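Local coordinates for protein probable porin (Pseudomonas aeruginosa, PDB 2Y0H) that probably forms a channel across the outer membrane that lets small solutes pass, as a member of the OprD porin family, at residues I203-Y208 and G233-A238. Numbering follows the deposited sequence.
Sequences IYRQHY and GEDGAA
Asp235 and Arg205 form a salt bridge, with NE of Arg205 2.8 Å from OD1 of Asp235. The hydrogen bond within it is weak because it is bent to 128°. The arginine chain runs extended from CG to NE, and the aspartate side chain meets it at about a right angle. The guanidinium and carboxylate planes lie 33° apart. OD1 also lies 3.3 Å from CG of Arg205, beside the aliphatic part of the chain. Asp235 CG is anti to its backbone N (chi1 176°), which carries the carboxylate over to the Arg205 chain. CB of Asp235 packs on the backbone of Tyr204, 3.5 Å from its carbonyl C.

The buried carboxylate is well satisfied. OD1 also accepts from Gln199 NE2, and OD2 accepts from Asp202 N, so the carboxylate is held by the end of strand 191-200, the short connection after it and the start of strand 204-216. The arginine charge probably helps to keep it ionised. One water links the two sides: it accepts from Gly236 N and, weakly, from Arg205 NH2.

The backbones pair at Arg205 and Gly233. Arg205 N gives a nearly straight bond of 2.8 Å to Gly233 O, and Gly233 N returns one of 3.0 Å to Arg205 O. This is an antiparallel hydrogen-bonded pair. Asp235 N reaches Ile203 O in a weak bond of 3.3 Å, while the Ile203 side chain starts out away from the other segment. From Asp235 the chain folds back through a type II' turn, closed by Ala238 N on Asp235 O.

Ile203 and Tyr204 form a classic beta bulge opposite Leu200. The contact lies at the open end of the hairpin of strands 204-216 and 221-234, at the rim of the closed antiparallel 18-stranded barrel of OprD-family porins.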
# COMPACT_ATOMS: atom_id res chain seq x y z
N ILE A 203 1.61 -14.17 -17.03
CA ILE A 203 2.72 -14.13 -16.08
C ILE A 203 2.37 -14.83 -14.76
O ILE A 203 3.00 -15.84 -14.41
CB ILE A 203 3.22 -12.69 -15.84
CG1 ILE A 203 3.81 -12.15 -17.13
CG2 ILE A 203 4.25 -12.64 -14.69
CD1 ILE A 203 4.25 -10.69 -17.08
N TYR A 204 1.37 -14.33 -14.04
CA TYR A 204 0.95 -14.97 -12.80
C TYR A 204 -0.54 -14.79 -12.46
O TYR A 204 -1.21 -13.90 -13.00
CB TYR A 204 1.84 -14.55 -11.62
CG TYR A 204 1.52 -13.19 -11.01
CD1 TYR A 204 2.06 -12.02 -11.55
CD2 TYR A 204 0.70 -13.07 -9.89
CE1 TYR A 204 1.79 -10.78 -10.98
CE2 TYR A 204 0.43 -11.84 -9.32
CZ TYR A 204 0.97 -10.70 -9.87
OH TYR A 204 0.70 -9.48 -9.31
N ARG A 205 -1.00 -15.66 -11.58
CA ARG A 205 -2.36 -15.66 -11.01
C ARG A 205 -2.20 -15.64 -9.49
O ARG A 205 -1.31 -16.30 -8.97
CB ARG A 205 -3.07 -16.99 -11.31
CG ARG A 205 -3.62 -17.16 -12.66
CD ARG A 205 -4.22 -18.57 -12.79
NE ARG A 205 -4.56 -18.81 -14.19
CZ ARG A 205 -5.74 -19.26 -14.62
NH1 ARG A 205 -6.71 -19.55 -13.76
NH2 ARG A 205 -5.94 -19.41 -15.92
N GLN A 206 -3.10 -14.97 -8.80
CA GLN A 206 -3.00 -14.88 -7.35
C GLN A 206 -4.38 -14.88 -6.70
O GLN A 206 -5.24 -14.06 -7.04
CB GLN A 206 -2.25 -13.60 -6.99
CG GLN A 206 -1.98 -13.42 -5.53
CD GLN A 206 -0.98 -12.30 -5.28
OE1 GLN A 206 -1.36 -11.14 -5.22
NE2 GLN A 206 0.29 -12.65 -5.14
N HIS A 207 -4.58 -15.79 -5.75
CA HIS A 207 -5.83 -15.85 -5.00
C HIS A 207 -5.58 -15.32 -3.62
O HIS A 207 -4.56 -15.63 -3.02
CB HIS A 207 -6.36 -17.29 -4.89
CG HIS A 207 -6.72 -17.92 -6.20
ND1 HIS A 207 -7.99 -17.87 -6.72
CD2 HIS A 207 -5.97 -18.62 -7.09
CE1 HIS A 207 -8.01 -18.51 -7.88
NE2 HIS A 207 -6.79 -18.96 -8.12
N TYR A 208 -6.52 -14.53 -3.11
CA TYR A 208 -6.39 -13.95 -1.79
C TYR A 208 -7.61 -14.27 -0.96
O TYR A 208 -8.74 -14.14 -1.44
CB TYR A 208 -6.26 -12.42 -1.88
CG TYR A 208 -6.48 -11.71 -0.56
CD1 TYR A 208 -5.46 -11.65 0.40
CD2 TYR A 208 -7.68 -11.08 -0.26
CE1 TYR A 208 -5.63 -11.00 1.60
CE2 TYR A 208 -7.86 -10.41 0.96
CZ TYR A 208 -6.83 -10.39 1.89
OH TYR A 208 -6.96 -9.74 3.10
N GLY A 233 0.48 -18.59 -8.46
CA GLY A 233 1.07 -19.51 -9.41
C GLY A 233 1.23 -18.83 -10.76
O GLY A 233 0.89 -17.66 -10.93
N GLU A 234 1.74 -19.58 -11.73
CA GLU A 234 1.98 -19.02 -13.05
C GLU A 234 0.65 -18.87 -13.77
O GLU A 234 -0.35 -19.43 -13.35
CB GLU A 234 2.91 -19.93 -13.86
CG GLU A 234 2.26 -21.23 -14.32
CD GLU A 234 3.26 -22.13 -15.02
OE1 GLU A 234 4.35 -22.35 -14.44
OE2 GLU A 234 2.96 -22.62 -16.14
N ASP A 235 0.65 -18.10 -14.85
CA ASP A 235 -0.54 -17.97 -15.67
C ASP A 235 -0.16 -18.06 -17.15
O ASP A 235 0.85 -17.51 -17.57
CB ASP A 235 -1.24 -16.64 -15.39
CG ASP A 235 -2.44 -16.40 -16.29
OD1 ASP A 235 -3.54 -16.85 -15.94
OD2 ASP A 235 -2.28 -15.78 -17.36
N GLY A 236 -0.99 -18.75 -17.93
CA GLY A 236 -0.86 -18.76 -19.38
C GLY A 236 0.50 -19.25 -19.86
O GLY A 236 1.00 -20.27 -19.39
N ALA A 237 1.11 -18.50 -20.77
CA ALA A 237 2.43 -18.86 -21.32
C ALA A 237 3.52 -18.77 -20.27
O ALA A 237 4.61 -19.30 -20.46
CB ALA A 237 2.77 -18.00 -22.52
N ALA A 238 3.23 -18.11 -19.15
CA ALA A 238 4.20 -18.01 -18.06
C ALA A 238 5.54 -17.45 -18.56
O ALA A 238 6.58 -18.06 -18.40
CB ALA A 238 4.40 -19.38 -17.40
O HOH W 1 -3.30 -20.50 -17.23